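Fructosamine deglycase FrlB (Bacillus subtilis, PDB 3EUA) catalyses the conversion of a range of fructosamine 6-phosphates to glucose 6-phosphate and a free amino acid. Local coordinates at residues L77-H83 with L103-F109; N10-F16 with Y121-Y125; K174-E179 with A279-F283. Numbering follows the deposited sequence.

Contact 1: residues L77-H83 with L103-F109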
ATOM      1  N   LEU A  77      17.793 -10.552   1.687  1.00 19.05           N
ATOM      2  CA  LEU A  77      18.380  -9.422   2.355  1.00 18.79           C
ATOM      3  C   LEU A  77      17.187  -8.709   2.985  1.00 19.11           C
ATOM      4  O   LEU A  77      16.191  -8.435   2.266  1.00 18.95           O
ATOM      5  CB  LEU A  77      18.997  -8.465   1.359  1.00 19.03           C
ATOM      6  CG  LEU A  77      19.522  -7.134   1.875  1.00 20.50           C
ATOM      7  CD1 LEU A  77      20.549  -7.369   2.957  1.00 18.53           C
ATOM      8  CD2 LEU A  77      20.093  -6.288   0.706  1.00 19.03           C
ATOM      9  N   VAL A  78      17.240  -8.433   4.288  1.00 18.38           N
ATOM     10  CA  VAL A  78      16.147  -7.729   4.960  1.00 18.49           C
ATOM     11  C   VAL A  78      16.726  -6.425   5.511  1.00 18.67           C
ATOM     12  O   VAL A  78      17.697  -6.435   6.239  1.00 18.43           O
ATOM     13  CB  VAL A  78      15.476  -8.605   6.022  1.00 18.55           C
ATOM     14  CG1 VAL A  78      14.339  -7.864   6.715  1.00 17.97           C
ATOM     15  CG2 VAL A  78      14.927  -9.897   5.380  1.00 19.28           C
ATOM     16  N   ILE A  79      16.145  -5.305   5.110  1.00 18.80           N
ATOM     17  CA  ILE A  79      16.590  -4.009   5.544  1.00 19.63           C
ATOM     18  C   ILE A  79      15.538  -3.501   6.518  1.00 19.98           C
ATOM     19  O   ILE A  79      14.354  -3.393   6.144  1.00 18.18           O
ATOM     20  CB  ILE A  79      16.715  -3.016   4.373  1.00 19.55           C
ATOM     21  CG1 ILE A  79      17.747  -3.491   3.349  1.00 20.59           C
ATOM     22  CG2 ILE A  79      17.115  -1.615   4.900  1.00 20.17           C
ATOM     23  CD1 ILE A  79      17.802  -2.666   2.103  1.00 19.54           C
ATOM     24  N   LEU A  80      15.963  -3.235   7.756  1.00 20.56           N
ATOM     25  CA  LEU A  80      15.063  -2.759   8.802  1.00 20.44           C
ATOM     26  C   LEU A  80      15.449  -1.365   9.298  1.00 21.62           C
ATOM     27  O   LEU A  80      16.606  -0.929   9.172  1.00 22.04           O
ATOM     28  CB  LEU A  80      14.996  -3.751   9.975  1.00 21.17           C
ATOM     29  CG  LEU A  80      14.716  -5.205   9.578  1.00 20.25           C
ATOM     30  CD1 LEU A  80      16.007  -6.074   9.618  1.00 18.29           C
ATOM     31  CD2 LEU A  80      13.661  -5.774  10.471  1.00 20.43           C
ATOM     32  N   CYS A  81      14.475  -0.658   9.851  1.00 22.53           N
ATOM     33  CA  CYS A  81      14.728   0.663  10.392  1.00 22.61           C
ATOM     34  C   CYS A  81      13.841   0.939  11.596  1.00 21.92           C
ATOM     35  O   CYS A  81      12.654   0.602  11.592  1.00 21.25           O
ATOM     36  CB  CYS A  81      14.493   1.719   9.327  1.00 22.36           C
ATOM     37  SG  CYS A  81      14.894   3.365   9.929  1.00 26.21           S
ATOM     38  N   SER A  82      14.437   1.542  12.614  1.00 22.30           N
ATOM     39  CA  SER A  82      13.763   1.973  13.830  1.00 22.20           C
ATOM     40  C   SER A  82      14.604   3.085  14.409  1.00 22.76           C
ATOM     41  O   SER A  82      15.771   2.864  14.719  1.00 23.51           O
ATOM     42  CB  SER A  82      13.661   0.859  14.872  1.00 21.95           C
ATOM     43  OG  SER A  82      13.099   1.366  16.091  1.00 20.47           O
ATOM     44  N   HIS A  83      14.010   4.236  14.654  1.00 22.61           N
ATOM     45  CA  HIS A  83      14.764   5.349  15.173  1.00 23.29           C
ATOM     46  C   HIS A  83      15.374   5.051  16.540  1.00 23.29           C
ATOM     47  O   HIS A  83      16.581   5.070  16.738  1.00 22.99           O
ATOM     48  CB  HIS A  83      13.840   6.547  15.225  1.00 23.29           C
ATOM     49  CG  HIS A  83      14.538   7.797  15.607  1.00 23.26           C
ATOM     50  ND1 HIS A  83      15.306   8.507  14.715  1.00 23.01           N
ATOM     51  CD2 HIS A  83      14.638   8.436  16.790  1.00 25.99           C
ATOM     52  CE1 HIS A  83      15.813   9.557  15.326  1.00 25.31           C
ATOM     53  NE2 HIS A  83      15.427   9.538  16.587  1.00 24.29           N
ATOM     54  N   LEU A 103      20.140 -12.310   5.452  1.00 21.28           N
ATOM     55  CA  LEU A 103      21.145 -11.307   5.736  1.00 20.93           C
ATOM     56  C   LEU A 103      20.339 -10.103   6.219  1.00 21.01           C
ATOM     57  O   LEU A 103      19.399  -9.676   5.546  1.00 20.76           O
ATOM     58  CB  LEU A 103      21.924 -10.954   4.471  1.00 21.03           C
ATOM     59  CG  LEU A 103      22.962  -9.830   4.533  1.00 21.24           C
ATOM     60  CD1 LEU A 103      24.058 -10.146   5.536  1.00 21.12           C
ATOM     61  CD2 LEU A 103      23.525  -9.616   3.123  1.00 21.01           C
ATOM     62  N   THR A 104      20.681  -9.574   7.390  1.00 20.44           N
ATOM     63  CA  THR A 104      19.948  -8.458   7.968  1.00 20.21           C
ATOM     64  C   THR A 104      20.801  -7.242   8.228  1.00 20.09           C
ATOM     65  O   THR A 104      21.909  -7.344   8.754  1.00 19.45           O
ATOM     66  CB  THR A 104      19.283  -8.856   9.331  1.00 19.55           C
ATOM     67  OG1 THR A 104      20.255  -9.389  10.224  1.00 19.89           O
ATOM     68  CG2 THR A 104      18.193  -9.876   9.113  1.00 20.01           C
ATOM     69  N   ILE A 105      20.259  -6.085   7.861  1.00 19.90           N
ATOM     70  CA  ILE A 105      20.915  -4.828   8.112  1.00 19.85           C
ATOM     71  C   ILE A 105      19.859  -3.896   8.703  1.00 20.39           C
ATOM     72  O   ILE A 105      18.796  -3.731   8.127  1.00 20.18           O
ATOM     73  CB  ILE A 105      21.547  -4.234   6.851  1.00 20.05           C
ATOM     74  CG1 ILE A 105      22.206  -2.899   7.216  1.00 20.83           C
ATOM     75  CG2 ILE A 105      20.470  -4.085   5.751  1.00 18.04           C
ATOM     76  CD1 ILE A 105      23.250  -2.366   6.232  1.00 21.89           C
ATOM     77  N   ALA A 106      20.161  -3.315   9.862  1.00 20.57           N
ATOM     78  CA  ALA A 106      19.266  -2.424  10.532  1.00 21.31           C
ATOM     79  C   ALA A 106      19.829  -1.023  10.575  1.00 22.41           C
ATOM     80  O   ALA A 106      21.029  -0.846  10.816  1.00 21.77           O
ATOM     81  CB  ALA A 106      19.025  -2.938  11.979  1.00 20.21           C
HETATM   82  N   MSE A 107      18.960  -0.048  10.289  1.00 23.04           N
HETATM   83  CA  MSE A 107      19.276   1.343  10.409  1.00 25.50           C
HETATM   84  C   MSE A 107      18.644   1.835  11.712  1.00 24.70           C
HETATM   85  O   MSE A 107      17.532   1.417  12.059  1.00 24.62           O
HETATM   86  CB  MSE A 107      18.685   2.120   9.271  1.00 25.42           C
HETATM   87  CG  MSE A 107      19.152   1.671   7.933  1.00 27.96           C
HETATM   88 SE   MSE A 107      18.244   2.734   6.582  0.75 34.63          SE
HETATM   89  CE  MSE A 107      18.839   4.264   7.121  1.00 13.11           C
ATOM     90  N   THR A 108      19.346   2.687  12.458  1.00 24.00           N
ATOM     91  CA  THR A 108      18.820   3.219  13.672  1.00 24.42           C
ATOM     92  C   THR A 108      19.593   4.473  14.073  1.00 25.33           C
ATOM     93  O   THR A 108      20.664   4.745  13.547  1.00 25.08           O
ATOM     94  CB  THR A 108      18.893   2.142  14.766  1.00 24.09           C
ATOM     95  OG1 THR A 108      18.249   2.614  15.949  1.00 24.83           O
ATOM     96  CG2 THR A 108      20.376   1.716  15.060  1.00 24.16           C
ATOM     97  N   PHE A 109      19.023   5.249  14.979  1.00 25.97           N
ATOM     98  CA  PHE A 109      19.695   6.409  15.536  1.00 27.12           C
ATOM     99  C   PHE A 109      20.450   5.964  16.801  1.00 28.01           C
ATOM    100  O   PHE A 109      21.368   6.651  17.254  1.00 27.63           O
ATOM    101  CB  PHE A 109      18.631   7.479  15.830  1.00 27.12           C
ATOM    102  CG  PHE A 109      19.168   8.767  16.385  1.00 27.15           C
ATOM    103  CD1 PHE A 109      20.003   9.547  15.626  1.00 27.55           C
ATOM    104  CD2 PHE A 109      18.766   9.232  17.645  1.00 26.16           C
ATOM    105  CE1 PHE A 109      20.487  10.759  16.117  1.00 27.23           C
ATOM    106  CE2 PHE A 109      19.225  10.421  18.135  1.00 27.30           C
ATOM    107  CZ  PHE A 109      20.100  11.195  17.369  1.00 27.51           C
TER

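Contact 2: residues N10-F16 with Y121-Y125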
ATOM      1  N   ASN A  10      28.842   5.899   4.646  1.00 25.69           N
ATOM      2  CA  ASN A  10      28.901   5.513   6.055  1.00 25.88           C
ATOM      3  C   ASN A  10      29.831   4.293   6.159  1.00 25.35           C
ATOM      4  O   ASN A  10      29.701   3.317   5.404  1.00 24.78           O
ATOM      5  CB  ASN A  10      27.433   5.284   6.575  1.00 26.21           C
ATOM      6  CG  ASN A  10      27.305   4.432   7.876  1.00 28.92           C
ATOM      7  OD1 ASN A  10      28.091   3.526   8.159  1.00 31.84           O
ATOM      8  ND2 ASN A  10      26.199   4.658   8.605  1.00 32.00           N
ATOM      9  N   ARG A  11      30.798   4.342   7.073  1.00 25.42           N
ATOM     10  CA  ARG A  11      31.763   3.220   7.217  1.00 25.19           C
ATOM     11  C   ARG A  11      31.128   1.866   7.490  1.00 24.44           C
ATOM     12  O   ARG A  11      31.620   0.828   7.043  1.00 22.47           O
ATOM     13  CB  ARG A  11      32.819   3.487   8.286  1.00 25.69           C
ATOM     14  CG  ARG A  11      33.911   4.433   7.826  1.00 26.89           C
ATOM     15  CD  ARG A  11      35.076   4.477   8.817  1.00 29.37           C
ATOM     16  NE  ARG A  11      36.167   5.320   8.304  1.00 32.55           N
ATOM     17  CZ  ARG A  11      36.231   6.654   8.405  1.00 34.39           C
ATOM     18  NH1 ARG A  11      37.277   7.287   7.896  1.00 34.42           N
ATOM     19  NH2 ARG A  11      35.271   7.356   9.007  1.00 35.59           N
ATOM     20  N   GLU A  12      30.028   1.869   8.226  1.00 24.39           N
ATOM     21  CA  GLU A  12      29.335   0.634   8.536  1.00 25.05           C
ATOM     22  C   GLU A  12      28.689   0.093   7.256  1.00 23.89           C
ATOM     23  O   GLU A  12      28.647  -1.119   7.032  1.00 24.04           O
ATOM     24  CB  GLU A  12      28.293   0.898   9.623  1.00 25.82           C
ATOM     25  CG  GLU A  12      28.838   1.546  10.943  1.00 27.90           C
ATOM     26  CD  GLU A  12      27.741   2.309  11.725  1.00 29.53           C
ATOM     27  OE1 GLU A  12      27.643   2.114  12.961  1.00 34.59           O
ATOM     28  OE2 GLU A  12      26.955   3.089  11.126  1.00 32.05           O
ATOM     29  N   VAL A  13      28.154   0.994   6.440  1.00 23.02           N
ATOM     30  CA  VAL A  13      27.548   0.640   5.160  1.00 22.32           C
ATOM     31  C   VAL A  13      28.665   0.119   4.228  1.00 22.38           C
ATOM     32  O   VAL A  13      28.497  -0.853   3.542  1.00 22.29           O
ATOM     33  CB  VAL A  13      26.790   1.869   4.544  1.00 22.19           C
ATOM     34  CG1 VAL A  13      26.454   1.642   3.066  1.00 21.89           C
ATOM     35  CG2 VAL A  13      25.527   2.182   5.375  1.00 20.96           C
ATOM     36  N   GLN A  14      29.825   0.751   4.243  1.00 22.76           N
ATOM     37  CA  GLN A  14      30.929   0.255   3.414  1.00 23.45           C
ATOM     38  C   GLN A  14      31.327  -1.159   3.784  1.00 22.77           C
ATOM     39  O   GLN A  14      31.584  -1.958   2.912  1.00 22.53           O
ATOM     40  CB  GLN A  14      32.163   1.146   3.521  1.00 23.57           C
ATOM     41  CG  GLN A  14      31.995   2.592   2.981  1.00 25.06           C
ATOM     42  CD  GLN A  14      33.316   3.346   2.995  1.00 25.59           C
ATOM     43  OE1 GLN A  14      34.360   2.777   2.672  1.00 29.26           O
ATOM     44  NE2 GLN A  14      33.279   4.620   3.355  1.00 25.05           N
ATOM     45  N   ALA A  15      31.408  -1.458   5.081  1.00 22.83           N
ATOM     46  CA  ALA A  15      31.769  -2.809   5.544  1.00 22.48           C
ATOM     47  C   ALA A  15      30.732  -3.802   5.062  1.00 22.12           C
ATOM     48  O   ALA A  15      31.070  -4.864   4.547  1.00 21.69           O
ATOM     49  CB  ALA A  15      31.877  -2.853   7.047  1.00 22.15           C
ATOM     50  N   PHE A  16      29.463  -3.458   5.227  1.00 21.69           N
ATOM     51  CA  PHE A  16      28.378  -4.318   4.730  1.00 21.35           C
ATOM     52  C   PHE A  16      28.528  -4.588   3.217  1.00 21.16           C
ATOM     53  O   PHE A  16      28.451  -5.743   2.775  1.00 21.65           O
ATOM     54  CB  PHE A  16      27.028  -3.688   5.056  1.00 21.28           C
ATOM     55  CG  PHE A  16      25.880  -4.244   4.267  1.00 21.55           C
ATOM     56  CD1 PHE A  16      25.269  -5.420   4.644  1.00 21.95           C
ATOM     57  CD2 PHE A  16      25.369  -3.537   3.183  1.00 20.87           C
ATOM     58  CE1 PHE A  16      24.180  -5.912   3.919  1.00 22.95           C
ATOM     59  CE2 PHE A  16      24.281  -4.012   2.464  1.00 21.33           C
ATOM     60  CZ  PHE A  16      23.690  -5.207   2.828  1.00 21.10           C
ATOM     61  N   TYR A 121      24.098  -6.595  10.639  1.00 22.22           N
ATOM     62  CA  TYR A 121      24.798  -5.362  10.301  1.00 22.11           C
ATOM     63  C   TYR A 121      23.960  -4.185  10.793  1.00 22.22           C
ATOM     64  O   TYR A 121      22.735  -4.243  10.754  1.00 21.05           O
ATOM     65  CB  TYR A 121      25.015  -5.252   8.783  1.00 22.48           C
ATOM     66  CG  TYR A 121      26.025  -6.232   8.224  1.00 22.31           C
ATOM     67  CD1 TYR A 121      25.630  -7.501   7.799  1.00 22.49           C
ATOM     68  CD2 TYR A 121      27.380  -5.889   8.125  1.00 23.59           C
ATOM     69  CE1 TYR A 121      26.534  -8.383   7.289  1.00 23.32           C
ATOM     70  CE2 TYR A 121      28.302  -6.796   7.635  1.00 23.12           C
ATOM     71  CZ  TYR A 121      27.860  -8.030   7.209  1.00 22.30           C
ATOM     72  OH  TYR A 121      28.741  -8.946   6.710  1.00 24.47           O
ATOM     73  N   VAL A 122      24.627  -3.135  11.262  1.00 22.45           N
ATOM     74  CA  VAL A 122      23.975  -1.951  11.771  1.00 23.17           C
ATOM     75  C   VAL A 122      24.562  -0.717  11.130  1.00 23.70           C
ATOM     76  O   VAL A 122      25.766  -0.571  11.076  1.00 24.00           O
ATOM     77  CB  VAL A 122      24.149  -1.812  13.298  1.00 23.83           C
ATOM     78  CG1 VAL A 122      23.497  -0.500  13.785  1.00 24.20           C
ATOM     79  CG2 VAL A 122      23.539  -3.013  14.023  1.00 24.36           C
ATOM     80  N   ALA A 123      23.700   0.173  10.650  1.00 23.57           N
ATOM     81  CA  ALA A 123      24.114   1.412  10.033  1.00 24.11           C
ATOM     82  C   ALA A 123      23.377   2.539  10.740  1.00 24.65           C
ATOM     83  O   ALA A 123      22.166   2.583  10.748  1.00 25.62           O
ATOM     84  CB  ALA A 123      23.765   1.381   8.555  1.00 24.15           C
ATOM     85  N   GLN A 124      24.082   3.453  11.343  1.00 24.85           N
ATOM     86  CA  GLN A 124      23.381   4.499  12.013  1.00 24.89           C
ATOM     87  C   GLN A 124      23.174   5.632  11.049  1.00 24.94           C
ATOM     88  O   GLN A 124      23.799   5.698   9.984  1.00 25.63           O
ATOM     89  CB  GLN A 124      24.192   5.043  13.151  1.00 25.47           C
ATOM     90  CG  GLN A 124      24.678   4.070  14.172  1.00 26.72           C
ATOM     91  CD  GLN A 124      25.665   4.795  15.073  1.00 27.45           C
ATOM     92  OE1 GLN A 124      25.422   5.940  15.477  1.00 27.06           O
ATOM     93  NE2 GLN A 124      26.785   4.170  15.346  1.00 28.47           N
ATOM     94  N   TYR A 125      22.299   6.536  11.435  1.00 25.08           N
ATOM     95  CA  TYR A 125      22.066   7.732  10.647  1.00 24.70           C
ATOM     96  C   TYR A 125      22.019   8.906  11.590  1.00 25.28           C
ATOM     97  O   TYR A 125      21.836   8.720  12.801  1.00 25.26           O
ATOM     98  CB  TYR A 125      20.771   7.580   9.849  1.00 23.81           C
ATOM     99  CG  TYR A 125      19.459   7.378  10.613  1.00 22.77           C
ATOM    100  CD1 TYR A 125      18.784   8.454  11.182  1.00 20.86           C
ATOM    101  CD2 TYR A 125      18.851   6.130  10.664  1.00 22.60           C
ATOM    102  CE1 TYR A 125      17.593   8.285  11.841  1.00 23.49           C
ATOM    103  CE2 TYR A 125      17.628   5.943  11.319  1.00 25.19           C
ATOM    104  CZ  TYR A 125      16.997   7.012  11.893  1.00 22.90           C
ATOM    105  OH  TYR A 125      15.794   6.853  12.524  1.00 24.42           O
TER

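Contact 3: residues K174-E179 with A279-F283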
ATOM      1  N   LYS A 174      17.751  25.728  -0.190  1.00 22.59           N
ATOM      2  CA  LYS A 174      17.098  26.636  -1.120  1.00 22.84           C
ATOM      3  C   LYS A 174      15.596  26.414  -1.120  1.00 22.26           C
ATOM      4  O   LYS A 174      14.828  27.365  -1.143  1.00 21.36           O
ATOM      5  CB  LYS A 174      17.585  26.491  -2.559  1.00 23.16           C
ATOM      6  CG  LYS A 174      18.991  26.871  -2.788  1.00 24.25           C
ATOM      7  CD  LYS A 174      19.271  26.893  -4.251  1.00 27.66           C
ATOM      8  CE  LYS A 174      20.742  27.071  -4.557  1.00 30.34           C
ATOM      9  NZ  LYS A 174      21.472  25.842  -4.158  1.00 33.07           N
ATOM     10  N   ALA A 175      15.188  25.150  -1.092  1.00 21.50           N
ATOM     11  CA  ALA A 175      13.762  24.808  -1.074  1.00 21.39           C
ATOM     12  C   ALA A 175      13.059  25.312   0.193  1.00 21.31           C
ATOM     13  O   ALA A 175      11.951  25.834   0.125  1.00 21.22           O
ATOM     14  CB  ALA A 175      13.582  23.293  -1.237  1.00 20.91           C
ATOM     15  N   LEU A 176      13.700  25.164   1.348  1.00 21.78           N
ATOM     16  CA  LEU A 176      13.144  25.655   2.638  1.00 22.18           C
ATOM     17  C   LEU A 176      12.939  27.167   2.617  1.00 23.28           C
ATOM     18  O   LEU A 176      11.929  27.666   3.104  1.00 23.25           O
ATOM     19  CB  LEU A 176      14.056  25.259   3.812  1.00 21.64           C
ATOM     20  CG  LEU A 176      14.002  23.758   4.009  1.00 20.27           C
ATOM     21  CD1 LEU A 176      15.137  23.227   4.936  1.00 20.80           C
ATOM     22  CD2 LEU A 176      12.604  23.369   4.513  1.00 22.28           C
ATOM     23  N   LYS A 177      13.926  27.882   2.079  1.00 23.81           N
ATOM     24  CA  LYS A 177      13.897  29.336   1.993  1.00 25.22           C
ATOM     25  C   LYS A 177      12.766  29.771   1.097  1.00 25.09           C
ATOM     26  O   LYS A 177      11.970  30.658   1.419  1.00 25.10           O
ATOM     27  CB  LYS A 177      15.223  29.819   1.393  1.00 25.52           C
ATOM     28  CG  LYS A 177      15.384  31.312   1.118  1.00 27.47           C
ATOM     29  CD  LYS A 177      16.818  31.563   0.583  1.00 28.20           C
ATOM     30  CE  LYS A 177      17.112  33.013   0.142  1.00 31.63           C
ATOM     31  NZ  LYS A 177      16.413  33.436  -1.131  1.00 36.49           N
ATOM     32  N   GLN A 178      12.698  29.127  -0.051  1.00 24.98           N
ATOM     33  CA  GLN A 178      11.676  29.430  -1.025  1.00 26.12           C
ATOM     34  C   GLN A 178      10.263  29.128  -0.540  1.00 25.29           C
ATOM     35  O   GLN A 178       9.323  29.805  -0.938  1.00 24.80           O
ATOM     36  CB  GLN A 178      11.994  28.675  -2.331  1.00 25.88           C
ATOM     37  CG  GLN A 178      10.855  28.474  -3.294  1.00 28.64           C
ATOM     38  CD  GLN A 178      11.288  27.733  -4.548  1.00 29.48           C
ATOM     39  OE1 GLN A 178      12.404  27.926  -5.038  1.00 36.28           O
ATOM     40  NE2 GLN A 178      10.391  26.926  -5.100  1.00 32.29           N
ATOM     41  N   GLU A 179      10.113  28.139   0.336  1.00 24.61           N
ATOM     42  CA  GLU A 179       8.788  27.740   0.856  1.00 24.99           C
ATOM     43  C   GLU A 179       8.367  28.301   2.218  1.00 24.64           C
ATOM     44  O   GLU A 179       7.236  28.037   2.665  1.00 24.08           O
ATOM     45  CB  GLU A 179       8.743  26.200   0.960  1.00 25.44           C
ATOM     46  CG  GLU A 179       8.805  25.451  -0.371  1.00 26.69           C
ATOM     47  CD  GLU A 179       7.480  25.460  -1.131  1.00 30.64           C
ATOM     48  OE1 GLU A 179       6.692  26.402  -0.947  1.00 33.58           O
ATOM     49  OE2 GLU A 179       7.225  24.522  -1.926  1.00 33.09           O
ATOM     50  N   ALA A 279       9.551  20.247  -9.176  1.00 21.42           N
ATOM     51  CA  ALA A 279      10.076  20.936 -10.350  1.00 21.83           C
ATOM     52  C   ALA A 279      10.386  22.403 -10.055  1.00 22.35           C
ATOM     53  O   ALA A 279      11.191  23.008 -10.776  1.00 22.33           O
ATOM     54  CB  ALA A 279       9.125  20.781 -11.514  1.00 21.20           C
ATOM     55  N   SER A 280       9.787  22.970  -8.998  1.00 23.48           N
ATOM     56  CA  SER A 280      10.036  24.363  -8.603  1.00 24.04           C
ATOM     57  C   SER A 280      11.324  24.513  -7.787  1.00 24.31           C
ATOM     58  O   SER A 280      11.718  25.631  -7.511  1.00 24.11           O
ATOM     59  CB  SER A 280       8.834  24.933  -7.849  1.00 24.14           C
ATOM     60  OG  SER A 280       8.658  24.308  -6.594  1.00 24.94           O
ATOM     61  N   TYR A 281      11.962  23.401  -7.399  1.00 24.37           N
ATOM     62  CA  TYR A 281      13.202  23.429  -6.646  1.00 24.71           C
ATOM     63  C   TYR A 281      14.384  23.322  -7.594  1.00 25.34           C
ATOM     64  O   TYR A 281      14.214  23.046  -8.786  1.00 25.16           O
ATOM     65  CB  TYR A 281      13.217  22.322  -5.564  1.00 24.72           C
ATOM     66  CG  TYR A 281      11.968  22.300  -4.706  1.00 24.59           C
ATOM     67  CD1 TYR A 281      11.365  23.482  -4.267  1.00 25.02           C
ATOM     68  CD2 TYR A 281      11.419  21.104  -4.286  1.00 25.90           C
ATOM     69  CE1 TYR A 281      10.214  23.466  -3.484  1.00 25.66           C
ATOM     70  CE2 TYR A 281      10.255  21.074  -3.474  1.00 25.98           C
ATOM     71  CZ  TYR A 281       9.666  22.254  -3.087  1.00 24.84           C
ATOM     72  OH  TYR A 281       8.541  22.228  -2.310  1.00 24.63           O
ATOM     73  N   ASP A 282      15.589  23.534  -7.068  1.00 26.30           N
ATOM     74  CA  ASP A 282      16.814  23.525  -7.876  1.00 26.60           C
ATOM     75  C   ASP A 282      17.558  22.194  -7.852  1.00 26.39           C
ATOM     76  O   ASP A 282      18.303  21.928  -6.920  1.00 26.91           O
ATOM     77  CB  ASP A 282      17.713  24.651  -7.362  1.00 26.19           C
ATOM     78  CG  ASP A 282      19.001  24.792  -8.142  1.00 28.32           C
ATOM     79  OD1 ASP A 282      19.229  23.996  -9.081  1.00 28.07           O
ATOM     80  OD2 ASP A 282      19.797  25.706  -7.801  1.00 30.19           O
ATOM     81  N   PHE A 283      17.368  21.387  -8.889  1.00 26.19           N
ATOM     82  CA  PHE A 283      18.041  20.103  -9.041  1.00 26.16           C
ATOM     83  C   PHE A 283      19.109  20.169 -10.117  1.00 26.51           C
ATOM     84  O   PHE A 283      19.512  19.150 -10.646  1.00 27.32           O
ATOM     85  CB  PHE A 283      17.014  19.012  -9.391  1.00 26.11           C
ATOM     86  CG  PHE A 283      16.128  18.598  -8.217  1.00 24.74           C
ATOM     87  CD1 PHE A 283      14.991  19.327  -7.889  1.00 25.36           C
ATOM     88  CD2 PHE A 283      16.421  17.469  -7.485  1.00 25.37           C
ATOM     89  CE1 PHE A 283      14.196  18.944  -6.817  1.00 25.38           C
ATOM     90  CE2 PHE A 283      15.637  17.087  -6.426  1.00 23.31           C
ATOM     91  CZ  PHE A 283      14.531  17.821  -6.087  1.00 24.66           C
TER
HETATM   92  O   HOH W   1       8.083  26.240  -4.118  1.00 49.88           O

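Contact 1: residues L77-H83 with L103-F109
Two neighbouring parallel strands, 76-82 and 103-108, pair here in the buried sheet of the first SIS domain; the axes of residues 77-82 and 103-108 come within 4.5 Å at their closest and are inclined at 21°. The backbone ladder has the staggered pattern of parallel pairing, in which alternate residues of the first strand bond to both flanks of a partner. V78 N donates to L103 O (2.8 Å) and V78 O accepts from I105 N (3.1 Å); L80 N then bonds to I105 O (2.9 Å), L80 O takes M107 N (2.8 Å), and S82 N reaches M107 O (3.1 Å). The odd-numbered residues of the first strand turn their amides the other way, and L77 and I79 bond to strand 27-32.

Side chains alternate between two covered faces. L77, I79, C81, L103, I105 and selenomethionine M107 share one, where L77 CD1 meets L103 CD2 at 3.7 Å and I79 CG1 meets I105 CG2 at 3.7 Å; helices 11-20 and 137-153 cover parts of it. The leucines, isoleucines and M107 suit a layer closed off from solvent, and the smaller C81 packs SG against M107 CB (4.0 Å). V78, L80, T104 and A106 line the other face, where T104 OG1 is satisfied by Q120 N.

Beyond the strands, F109 N donates to H83 O (3.0 Å), and F109 CB lies 3.7 Å from the centroid of the H83 ring, over its face, a CH-pi contact. H83 ND1 bonds to Y125 OH, and S82 OG to T87. With helix 88-99 between them, the strands form a beta-alpha-beta unit, the building block of the SIS domain's alpha/beta sandwich.

Contact 2: residues N10-F16 with Y121-Y125
Helix 11-20 starts over strand 121-124, and the carboxylate of E12 supplies most of the polar contact between them. E12 OE2 accepts the backbone amide of Q124 (Q124 N to E12 OE2, 2.9 Å, nearly straight), while E12 OE1 receives the side-chain amide of the same residue, Q124 NE2, at a longer 3.3 Å. A glutamate in the first turn suits this place, since its chain is long enough to reach the strand's backbone.

N10 is the N-cap. Its OD1 accepts from V13 N at 3.1 Å and, weakly, from E12 N at 2.5 Å, serving amides that have no preceding turn to bond to. N10 ND2 donates to E12 OE2 (3.1 Å), so that one oxygen takes both this amide and Q124 N; N10 N is satisfied by Q143.

Strand 121-124 is the outermost of the parallel SIS sheet within this chain. Along one edge Y121 and A123 bond to strand 103-108; at the other, E12 reaches the outward-pointing amide of Q124. The helix covers the sheet face carrying Y121 and A123, residues 11-16 running at 150° to 121-124, with axes 7.4 Å apart at their closest.

Apolar contact fills the rest. V13 CG2 touches A123 CB at 3.7 Å, the small alanine letting the helix come near. One turn on, F16 sets its edge against the face of Y121 in a T-shaped stack, centroids 5.3 Å apart and planes at 74°. F16 also reaches L77, L103 and I105, whereas Y121 sends its hydroxyl to D19, further along the same helix.

Contact 3: residues K174-E179 with A279-F283
The ring of Y281 lies with one face over the methyl group of A175, whose CB stands 4.0 Å from the ring centroid, 18° off its normal, in a CH-pi contact. A small residue here lets the aromatic ring settle close against helix 158-190. At the ring's far end Y281 OH donates to E179 OE2 (2.7 Å), while E179 OE1 is held by N182.

One turn of helix beyond A175, Q178 reaches the loop backbone: Q178 NE2 donates to S280 O at 3.0 Å. The same nitrogen also donates to a water 2.6 Å away, which in turn donates to S280 OG at 3.2 Å; S280 OG bonds D277 O as well. K174 NZ and D282 OD2, 4.0 Å apart, attract only loosely, beyond salt-bridge range; D282 OD1 is hydrogen-bonded to T284 OG1.

The loop after strand 273-277 is thus joined to the long helix through one apolar ring face bordered by directed polar bonds, chemistry that implies a specific docking at a partly solvated surface.

In the fold
Contact 1 is the core case: two interior strands paired by backbone bonds between apolar layers. Contact 2 lies at the edge of the same sheet, about 10 Å away between centres, and the two share its framework, for strands 103-108 and 121-124 are neighbours, with A106 O bonded to A123 N and H83 to Y125. On the outer side of strand 121-124, the E12 carboxylate accepts Q124 N. Contact 3 belongs to the other half of the chain, its centre about 31 Å from that of contact 1 and about 30 Å from that of contact 2. There a loop meets a helix at a partly exposed site, through side-chain bonds and a bridging water, in contrast to the backbone bonds of contact 1.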